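Local coordinates for protein AvmM (Streptomyces sp. NBRC 109436, PDB 7FE6) that catalyses a macrocyclization in alchivemycin A biosynthesis, through dehydration and Michael-type addition, at residues K16-N21 / K168-G173; L72-F77 / A94-P99; G119-P124 / P129-E134. One frame throughout, in Å; residues are numbered along the deposited sequence.

Contact 1. Residues K16-N21 / K168-G173; sequences KGFRVN and KSIIPG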
loop_
_atom_site.group_PDB
_atom_site.type_symbol
_atom_site.label_atom_id
_atom_site.label_comp_id
_atom_site.label_asym_id
_atom_site.label_seq_id
_atom_site.Cartn_x
_atom_site.Cartn_y
_atom_site.Cartn_z
ATOM N N LYS A 16 -11.276 16.704 15.535
ATOM C CA LYS A 16 -11.028 17.141 16.915
ATOM C C LYS A 16 -10.816 18.650 16.801
ATOM O O LYS A 16 -11.647 19.341 16.189
ATOM C CB LYS A 16 -9.875 16.359 17.544
ATOM C CG LYS A 16 -9.800 14.852 17.232
ATOM C CD LYS A 16 -10.964 14.014 17.757
ATOM C CE LYS A 16 -10.562 12.529 17.727
ATOM N NZ LYS A 16 -11.637 11.581 18.119
ATOM N N GLY A 17 -9.762 19.213 17.372
ATOM C CA GLY A 17 -9.457 20.612 17.164
ATOM C C GLY A 17 -8.355 20.870 16.164
ATOM O O GLY A 17 -7.922 22.023 16.027
ATOM N N PHE A 18 -7.924 19.854 15.421
ATOM C CA PHE A 18 -6.684 19.900 14.666
ATOM C C PHE A 18 -6.953 20.144 13.192
ATOM O O PHE A 18 -8.000 19.774 12.654
ATOM C CB PHE A 18 -5.916 18.588 14.834
ATOM C CG PHE A 18 -5.622 18.236 16.265
ATOM C CD1 PHE A 18 -4.580 18.850 16.948
ATOM C CD2 PHE A 18 -6.410 17.322 16.941
ATOM C CE1 PHE A 18 -4.317 18.536 18.274
ATOM C CE2 PHE A 18 -6.154 17.008 18.264
ATOM C CZ PHE A 18 -5.107 17.616 18.931
ATOM N N ARG A 19 -5.986 20.775 12.542
ATOM C CA ARG A 19 -6.068 21.045 11.120
ATOM C C ARG A 19 -5.327 19.948 10.369
ATOM O O ARG A 19 -4.197 19.585 10.724
ATOM C CB ARG A 19 -5.494 22.423 10.800
ATOM C CG ARG A 19 -6.311 23.563 11.398
ATOM C CD ARG A 19 -5.749 24.902 10.987
ATOM N NE ARG A 19 -4.493 25.196 11.676
ATOM C CZ ARG A 19 -3.579 26.051 11.220
ATOM N NH1 ARG A 19 -3.774 26.677 10.064
ATOM N NH2 ARG A 19 -2.464 26.269 11.905
ATOM N N VAL A 20 -5.959 19.433 9.323
ATOM C CA VAL A 20 -5.461 18.260 8.626
ATOM C C VAL A 20 -5.458 18.551 7.133
ATOM O O VAL A 20 -6.499 18.890 6.556
ATOM C CB VAL A 20 -6.299 17.010 8.947
ATOM C CG1 VAL A 20 -5.969 15.896 7.988
ATOM C CG2 VAL A 20 -6.074 16.581 10.398
ATOM N N ASN A 21 -4.286 18.439 6.517
ATOM C CA ASN A 21 -4.128 18.520 5.073
ATOM C C ASN A 21 -3.953 17.100 4.548
ATOM O O ASN A 21 -2.890 16.496 4.719
ATOM C CB ASN A 21 -2.940 19.399 4.707
ATOM C CG ASN A 21 -2.897 19.706 3.233
ATOM O OD1 ASN A 21 -3.541 19.028 2.436
ATOM N ND2 ASN A 21 -2.122 20.710 2.852
ATOM N N LYS A 168 5.284 26.548 15.797
ATOM C CA LYS A 168 5.733 25.654 16.849
ATOM C C LYS A 168 4.827 24.429 16.918
ATOM O O LYS A 168 3.622 24.517 16.668
ATOM C CB LYS A 168 5.750 26.391 18.189
ATOM C CG LYS A 168 6.724 27.555 18.232
ATOM C CD LYS A 168 6.154 28.802 17.541
ATOM C CE LYS A 168 6.988 30.060 17.781
ATOM N NZ LYS A 168 6.529 30.813 18.976
ATOM N N SER A 169 5.414 23.284 17.268
ATOM C CA SER A 169 4.639 22.052 17.321
ATOM C C SER A 169 3.563 22.179 18.395
ATOM O O SER A 169 3.758 22.846 19.413
ATOM C CB SER A 169 5.550 20.865 17.614
ATOM O OG SER A 169 6.563 20.757 16.639
ATOM N N ILE A 170 2.404 21.563 18.145
ATOM C CA ILE A 170 1.199 21.866 18.919
ATOM C C ILE A 170 0.878 20.759 19.916
ATOM O O ILE A 170 0.218 21.006 20.927
ATOM C CB ILE A 170 0.004 22.173 17.993
ATOM C CG1 ILE A 170 -0.938 23.162 18.685
ATOM C CG2 ILE A 170 -0.734 20.918 17.574
ATOM C CD1 ILE A 170 -2.104 23.620 17.822
ATOM N N ILE A 171 1.279 19.532 19.622
ATOM C CA ILE A 171 1.094 18.395 20.523
ATOM C C ILE A 171 2.433 18.104 21.194
ATOM O O ILE A 171 3.424 17.879 20.484
ATOM C CB ILE A 171 0.595 17.151 19.774
ATOM C CG1 ILE A 171 -0.687 17.459 19.012
ATOM C CG2 ILE A 171 0.378 16.011 20.757
ATOM C CD1 ILE A 171 -1.218 16.271 18.265
ATOM N N PRO A 172 2.503 18.065 22.525
ATOM C CA PRO A 172 3.810 17.894 23.173
ATOM C C PRO A 172 4.391 16.528 22.842
ATOM O O PRO A 172 3.715 15.503 22.947
ATOM C CB PRO A 172 3.496 18.049 24.669
ATOM C CG PRO A 172 2.061 17.713 24.791
ATOM C CD PRO A 172 1.411 18.169 23.509
ATOM N N GLY A 173 5.637 16.533 22.387
ATOM C CA GLY A 173 6.328 15.334 21.993
ATOM C C GLY A 173 6.294 15.045 20.506
ATOM O O GLY A 173 7.197 14.365 20.007
#
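Ile-170 and Ile-171 both approach the ring of Phe-18, and both do so at CE1. The segment 168-173 is an irregular loop between strands 153-162 and 178-189. Phe-18 sits on the short strand 18-20. Just before the touching pair, Ser-169 hydrogen-bonds through OG to the backbone N of Gly-176, a bond inside this loop. Ile-170 comes next. Its CG2 methyl lies at the edge of the Phe-18 ring, near the ring plane, with CG2 4.4 Å from CE1 of Phe-18. This is a loose touch, and the residue is largely exposed. Ile-171 is buried and makes the closer contact. Its CD1 stands 3.8 Å from Phe-18 CE1, and its CG1 is 3.9 Å from the same CE1. The chain of Ile-171 is extended beyond CB (chi2 -180°), which carries CD1 out toward the ring. The two side chains cross at about a right angle. On the Phe-18 side, CG lies anti to the carbonyl carbon (chi1 -56°), which swings CE1 toward the isoleucines although the bond to CB does not point at them. Further on, Gly-173 accepts a hydrogen bond from Gln-112 NE2 at its carbonyl O, which ties the loop to strand 107-113. Phe-179 touches Phe-18, Ile-170 and Ile-171, and its backbone bonds those of Arg-19 and Asn-21. The small apolar cluster thus joins the N-terminal beta hairpin of strands 13-15 and 18-20 to the 168-173 loop and the start of strand 178-189, in an all-beta, two-sheet fold.

Contact 2. Residues L72-F77 / A94-P99; sequences LRREDF and AKCWDP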
loop_
_atom_site.group_PDB
_atom_site.type_symbol
_atom_site.label_atom_id
_atom_site.label_comp_id
_atom_site.label_asym_id
_atom_site.label_seq_id
_atom_site.Cartn_x
_atom_site.Cartn_y
_atom_site.Cartn_z
ATOM N N LEU A 72 0.146 -1.047 27.484
ATOM C CA LEU A 72 1.322 -0.754 26.667
ATOM C C LEU A 72 1.897 0.631 26.982
ATOM O O LEU A 72 1.161 1.607 27.161
ATOM C CB LEU A 72 0.967 -0.861 25.177
ATOM C CG LEU A 72 2.006 -0.468 24.115
ATOM C CD1 LEU A 72 3.177 -1.440 24.130
ATOM C CD2 LEU A 72 1.382 -0.403 22.710
ATOM N N ARG A 73 3.220 0.708 27.108
ATOM C CA ARG A 73 3.918 1.983 27.260
ATOM C C ARG A 73 5.062 2.070 26.254
ATOM O O ARG A 73 5.449 1.072 25.646
ATOM C CB ARG A 73 4.456 2.155 28.688
ATOM C CG ARG A 73 3.364 2.128 29.722
ATOM C CD ARG A 73 2.401 3.307 29.579
ATOM N NE ARG A 73 1.358 3.234 30.605
ATOM C CZ ARG A 73 0.140 2.740 30.399
ATOM N NH1 ARG A 73 -0.212 2.308 29.180
ATOM N NH2 ARG A 73 -0.731 2.691 31.403
ATOM N N ARG A 74 5.645 3.270 26.124
ATOM C CA ARG A 74 6.772 3.469 25.208
ATOM C C ARG A 74 7.907 2.492 25.496
ATOM O O ARG A 74 8.582 2.010 24.571
ATOM C CB ARG A 74 7.274 4.920 25.298
ATOM C CG ARG A 74 8.568 5.202 24.528
ATOM C CD ARG A 74 8.450 4.897 23.026
ATOM N NE ARG A 74 9.696 5.186 22.320
ATOM C CZ ARG A 74 10.716 4.335 22.216
ATOM N NH1 ARG A 74 10.638 3.130 22.771
ATOM N NH2 ARG A 74 11.821 4.691 21.561
ATOM N N GLU A 75 8.128 2.208 26.785
ATOM C CA GLU A 75 9.181 1.331 27.284
ATOM C C GLU A 75 9.032 -0.129 26.866
ATOM O O GLU A 75 10.023 -0.863 26.910
ATOM C CB GLU A 75 9.212 1.407 28.825
ATOM C CG GLU A 75 9.681 2.755 29.410
ATOM C CD GLU A 75 8.713 3.908 29.131
ATOM O OE1 GLU A 75 7.505 3.755 29.452
ATOM O OE2 GLU A 75 9.164 4.953 28.562
ATOM N N ASP A 76 7.844 -0.572 26.455
ATOM C CA ASP A 76 7.625 -1.993 26.174
ATOM C C ASP A 76 8.120 -2.402 24.793
ATOM O O ASP A 76 7.959 -3.572 24.402
ATOM C CB ASP A 76 6.142 -2.353 26.278
ATOM C CG ASP A 76 5.606 -2.203 27.670
ATOM O OD1 ASP A 76 6.286 -2.655 28.619
ATOM O OD2 ASP A 76 4.508 -1.608 27.803
ATOM N N PHE A 77 8.665 -1.461 24.032
ATOM C CA PHE A 77 9.202 -1.762 22.723
ATOM C C PHE A 77 10.457 -0.934 22.477
ATOM O O PHE A 77 10.719 0.074 23.138
ATOM C CB PHE A 77 8.144 -1.539 21.634
ATOM C CG PHE A 77 7.524 -0.155 21.620
ATOM C CD1 PHE A 77 8.062 0.860 20.830
ATOM C CD2 PHE A 77 6.362 0.110 22.338
ATOM C CE1 PHE A 77 7.472 2.114 20.790
ATOM C CE2 PHE A 77 5.771 1.366 22.292
ATOM C CZ PHE A 77 6.328 2.368 21.506
ATOM N N ALA A 94 11.357 10.918 25.200
ATOM C CA ALA A 94 10.898 12.271 25.495
ATOM C C ALA A 94 10.247 12.956 24.295
ATOM O O ALA A 94 9.488 13.911 24.487
ATOM C CB ALA A 94 12.065 13.120 25.994
ATOM N N LYS A 95 10.513 12.498 23.076
ATOM C CA LYS A 95 9.790 12.988 21.899
ATOM C C LYS A 95 8.654 12.038 21.550
ATOM O O LYS A 95 8.475 11.599 20.413
ATOM C CB LYS A 95 10.725 13.187 20.705
ATOM C CG LYS A 95 11.802 14.252 20.861
ATOM C CD LYS A 95 12.487 14.561 19.516
ATOM C CE LYS A 95 13.808 15.313 19.680
ATOM N NZ LYS A 95 14.846 14.537 20.424
ATOM N N CYS A 96 7.885 11.704 22.582
ATOM C CA CYS A 96 6.671 10.919 22.450
ATOM C C CYS A 96 5.554 11.656 23.163
ATOM O O CYS A 96 5.799 12.489 24.043
ATOM C CB CYS A 96 6.797 9.512 23.045
ATOM S SG CYS A 96 8.025 8.452 22.258
ATOM N N TRP A 97 4.334 11.413 22.699
ATOM C CA TRP A 97 3.162 11.837 23.434
ATOM C C TRP A 97 2.931 10.872 24.593
ATOM O O TRP A 97 3.392 9.728 24.582
ATOM C CB TRP A 97 1.956 11.899 22.497
ATOM C CG TRP A 97 0.853 12.776 22.960
ATOM C CD1 TRP A 97 0.876 13.645 24.004
ATOM C CD2 TRP A 97 -0.454 12.877 22.384
ATOM N NE1 TRP A 97 -0.337 14.281 24.126
ATOM C CE2 TRP A 97 -1.173 13.827 23.141
ATOM C CE3 TRP A 97 -1.093 12.248 21.306
ATOM C CZ2 TRP A 97 -2.494 14.170 22.851
ATOM C CZ3 TRP A 97 -2.404 12.591 21.021
ATOM C CH2 TRP A 97 -3.092 13.547 21.792
ATOM N N ASP A 98 2.252 11.362 25.622
ATOM C CA ASP A 98 1.865 10.508 26.731
ATOM C C ASP A 98 0.808 9.504 26.277
ATOM O O ASP A 98 0.046 9.783 25.342
ATOM C CB ASP A 98 1.324 11.329 27.895
ATOM C CG ASP A 98 2.419 11.980 28.693
ATOM O OD1 ASP A 98 3.562 11.488 28.636
ATOM O OD2 ASP A 98 2.134 12.947 29.418
ATOM N N PRO A 99 0.727 8.323 26.952
ATOM C CA PRO A 99 -0.298 7.330 26.604
ATOM C C PRO A 99 -1.668 7.943 26.388
ATOM O O PRO A 99 -2.059 8.867 27.101
ATOM C CB PRO A 99 -0.303 6.393 27.821
ATOM C CG PRO A 99 1.062 6.495 28.397
ATOM C CD PRO A 99 1.551 7.891 28.103
#
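Arg-73 and Arg-74 each lay the aliphatic part of the side chain against one residue of 94-99, namely Pro-99 and Cys-96. These van der Waals contacts come first. CD of Arg-73 is 3.7 Å from CG of Pro-99, and the two side chains cross at about a right angle. CB of Pro-99 lies over one face of the Arg-73 guanidinium. The chain of Arg-73 bends at chi2 (-65°), which brings CD and the guanidinium against Pro-99. Arg-74 runs past the sulfur of Cys-96, with CD 3.7 Å from SG. The sulfur also meets NE of Arg-74 and lies at the edge of the guanidinium, in its plane.

The polar ends of the two arginines and of Asp-76 find their hydrogen-bond partners within 72-77 or elsewhere in the chain. Arg-73 NH1 donates to Leu-72 O, from above the carbonyl plane; the 2.5 Å between NH1 and O is short, and its exact value is doubtful. The same NH1 also bonds Asp-70 O. Arg-73 N donates to Asp-76 OD2 over 2.7 Å, and Asp-76 N bonds back to Arg-73 O. The two bonds tie Arg-73 to Asp-76 around the start of the 3-10 segment 74-76. Asp-76 OD1 forms a salt bridge with Arg-145. Arg-74 NE finds its acceptor in Gln-91 OE1. With an alanine at Arg-73, Pro-99 is likely to lose the chain lying against it, and Asp-70 O its guanidinium donor.

The contact between the loops is thus one of van der Waals touch. The guanidinium donors are engaged by Asp-70 and Gln-91, so the charged ends are anchored on protein outside 94-99.

Contact 3. Residues G119-P124 / P129-E134; sequences GILSKP and PLPEVE. With ZHU (Alchivemycin A), chain I.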
loop_
_atom_site.group_PDB
_atom_site.type_symbol
_atom_site.label_atom_id
_atom_site.label_comp_id
_atom_site.label_asym_id
_atom_site.label_seq_id
_atom_site.Cartn_x
_atom_site.Cartn_y
_atom_site.Cartn_z
ATOM N N GLY A 119 20.238 15.737 3.670
ATOM C CA GLY A 119 20.533 16.687 2.617
ATOM C C GLY A 119 19.847 16.427 1.295
ATOM O O GLY A 119 20.307 16.919 0.265
ATOM N N ILE A 120 18.788 15.629 1.272
ATOM C CA ILE A 120 18.009 15.504 0.050
ATOM C C ILE A 120 17.104 16.733 -0.047
ATOM O O ILE A 120 17.342 17.620 -0.868
ATOM C CB ILE A 120 17.246 14.181 0.035
ATOM C CG1 ILE A 120 18.282 13.069 0.128
ATOM C CG2 ILE A 120 16.414 14.046 -1.217
ATOM C CD1 ILE A 120 17.717 11.665 0.092
ATOM N N LEU A 121 16.082 16.811 0.807
ATOM C CA LEU A 121 15.254 18.003 0.947
ATOM C C LEU A 121 15.721 18.921 2.076
ATOM O O LEU A 121 15.443 20.134 2.045
ATOM C CB LEU A 121 13.800 17.604 1.206
ATOM C CG LEU A 121 13.151 16.789 0.085
ATOM C CD1 LEU A 121 11.739 16.368 0.445
ATOM C CD2 LEU A 121 13.160 17.621 -1.191
ATOM N N SER A 122 16.413 18.372 3.066
ATOM C CA SER A 122 16.737 19.137 4.251
ATOM C C SER A 122 17.758 20.224 3.934
ATOM O O SER A 122 18.525 20.145 2.968
ATOM C CB SER A 122 17.246 18.216 5.361
ATOM O OG SER A 122 18.514 17.679 5.043
ATOM N N LYS A 123 17.726 21.261 4.749
ATOM C CA LYS A 123 18.495 22.471 4.630
ATOM C C LYS A 123 19.486 22.549 5.775
ATOM O O LYS A 123 19.341 21.842 6.779
ATOM C CB LYS A 123 17.559 23.687 4.640
ATOM C CG LYS A 123 16.816 23.911 3.340
ATOM C CD LYS A 123 17.803 24.342 2.215
ATOM C CE LYS A 123 17.210 24.190 0.808
ATOM N NZ LYS A 123 16.853 22.771 0.527
ATOM N N PRO A 124 20.535 23.370 5.644
ATOM C CA PRO A 124 21.558 23.425 6.705
ATOM C C PRO A 124 21.030 23.820 8.077
ATOM O O PRO A 124 21.657 23.461 9.080
ATOM C CB PRO A 124 22.565 24.441 6.156
ATOM C CG PRO A 124 22.413 24.350 4.674
ATOM C CD PRO A 124 20.955 24.103 4.434
ATOM N N PRO A 129 11.938 20.984 4.429
ATOM C CA PRO A 129 10.806 21.480 3.631
ATOM C C PRO A 129 10.301 20.362 2.741
ATOM O O PRO A 129 11.058 19.463 2.380
ATOM C CB PRO A 129 11.417 22.624 2.808
ATOM C CG PRO A 129 12.753 22.889 3.406
ATOM C CD PRO A 129 13.209 21.622 4.038
ATOM N N LEU A 130 9.006 20.397 2.399
ATOM C CA LEU A 130 8.386 19.326 1.604
ATOM C C LEU A 130 7.709 19.874 0.348
ATOM O O LEU A 130 6.497 20.149 0.344
ATOM C CB LEU A 130 7.394 18.515 2.444
ATOM C CG LEU A 130 6.894 17.239 1.728
ATOM C CD1 LEU A 130 8.001 16.180 1.618
ATOM C CD2 LEU A 130 5.634 16.653 2.367
ATOM N N PRO A 131 8.438 20.008 -0.754
ATOM C CA PRO A 131 7.823 20.505 -1.992
ATOM C C PRO A 131 6.899 19.467 -2.614
ATOM O O PRO A 131 6.944 18.275 -2.292
ATOM C CB PRO A 131 9.022 20.797 -2.905
ATOM C CG PRO A 131 10.241 20.733 -2.002
ATOM C CD PRO A 131 9.880 19.773 -0.910
ATOM N N GLU A 132 6.087 19.936 -3.565
ATOM C CA GLU A 132 5.101 19.069 -4.195
ATOM C C GLU A 132 5.815 17.899 -4.847
ATOM O O GLU A 132 6.937 18.045 -5.344
ATOM C CB GLU A 132 4.258 19.830 -5.230
ATOM C CG GLU A 132 4.951 20.207 -6.548
ATOM C CD GLU A 132 3.985 20.822 -7.600
ATOM O OE1 GLU A 132 4.454 21.637 -8.423
ATOM O OE2 GLU A 132 2.774 20.480 -7.639
ATOM N N VAL A 133 5.206 16.713 -4.727
ATOM C CA VAL A 133 5.689 15.494 -5.363
ATOM C C VAL A 133 6.875 14.931 -4.580
ATOM O O VAL A 133 7.263 13.772 -4.764
ATOM C CB VAL A 133 6.017 15.753 -6.855
ATOM C CG1 VAL A 133 6.531 14.514 -7.552
ATOM C CG2 VAL A 133 4.768 16.247 -7.599
ATOM N N GLU A 134 7.443 15.717 -3.671
ATOM C CA GLU A 134 8.584 15.191 -2.934
ATOM C C GLU A 134 8.125 14.316 -1.762
ATOM O O GLU A 134 6.965 14.353 -1.320
ATOM C CB GLU A 134 9.473 16.327 -2.425
ATOM C CG GLU A 134 10.015 17.278 -3.481
ATOM C CD GLU A 134 11.051 16.666 -4.396
ATOM O OE1 GLU A 134 11.619 15.601 -4.077
ATOM O OE2 GLU A 134 11.323 17.290 -5.438
HETATM C C1 ZHU I . 6.072 8.981 -5.292
HETATM C C11 ZHU I . 13.299 10.152 -8.671
HETATM C C12 ZHU I . 12.442 8.915 -8.401
HETATM C C14 ZHU I . 12.107 9.259 -10.848
HETATM C C15 ZHU I . 11.377 9.388 -11.966
HETATM C C17 ZHU I . 11.841 9.279 -14.419
HETATM C C19 ZHU I . 10.252 10.801 -15.437
HETATM C C2 ZHU I . 7.419 9.656 -5.384
HETATM C C21 ZHU I . 8.242 12.266 -15.308
HETATM C C22 ZHU I . 9.103 13.359 -14.691
HETATM C C24 ZHU I . 11.141 11.825 -14.718
HETATM C C25 ZHU I . 11.314 11.457 -13.218
HETATM C C27 ZHU I . 11.842 12.904 -11.047
HETATM C C28 ZHU I . 11.380 14.387 -14.627
HETATM C C29 ZHU I . 6.801 12.432 -14.846
HETATM C C31 ZHU I . 6.178 11.479 -6.284
HETATM C C35 ZHU I . 14.451 12.611 -5.941
HETATM C C38 ZHU I . 11.929 14.348 -8.950
HETATM C C5 ZHU I . 9.389 12.037 -7.318
HETATM C C7 ZHU I . 11.413 13.203 -6.522
HETATM C C9 ZHU I . 13.570 11.954 -7.007
HETATM N N33 ZHU I . 10.953 13.258 -8.889
HETATM O O32 ZHU I . 9.432 11.699 -4.938
HETATM O O34 ZHU I . 12.035 11.140 -5.317
HETATM O O36 ZHU I . 13.267 12.742 -12.903
HETATM O O40 ZHU I . 13.485 14.886 -10.949
HETATM O O41 ZHU I . 10.096 11.387 -10.181
#
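Leu-121 reaches into 129-134 with both methyls, and Leu-130, Pro-131 and Glu-134 receive them. Its CG is anti to the carbonyl carbon (chi1 -61°), which sends the branch toward the other segment. CD1 lies 3.7 Å from CB of Glu-134 and also meets CD1 of Leu-130. CD2 lies 3.9 Å from CD of Pro-131 and touches the outer atoms of Glu-134. The carbonyl O of Leu-121 stands 3.3 Å from CD of Pro-129. Lys-123 is bent at chi2 and chi4, and the curl brings NZ back to the same O in a weak hydrogen bond. Its CG meets CG of Pro-129, the two side chains crossing at about a right angle.

Both segments belong to the long connection between strands 107-113 and 135-144. Pro-131 to Glu-134 form a type II beta turn, with Glu-134 N bonded to Pro-131 O. The positive phi of Val-133 (78°) fits its third place in the turn. This turn lines the alchivemycin A site. Val-133 CG1, anti to its own backbone N, comes to 3.3 Å from C31 of the ligand.

Glu-134 is bent at chi2 (-70°). The bend sets OE1 3.4 Å from C7 of the ligand, while CG and CD stay against CD2 of Leu-121. Ser-122 points away and gives its OG to Asp-117 OD1. At the second position of the turn, Glu-132 makes a salt bridge with Arg-13 of the second subunit.

How the contacts relate
None of the three is a core contact. Contact 1 is partly buried, and contacts 2 and 3 lie at the surface on opposite sides of the chain's centre, their centres 29 Å apart. Contacts 2 and 3 both fall within the chain loop closed by contact 1. Contacts 1 and 2 meet directly: Ile-171 packs CG2 on Trp-97 CE2 at 3.6 Å. Contacts 2 and 3 both use loops that flank strand 107-113, and both touch the second subunit. Contact 1 is purely apolar, contact 2 sets arginine chains against proline and sulfur, and contact 3 mixes leucine and prolines with ligand-facing residues. Contact 3 alone holds part of the alchivemycin A pocket.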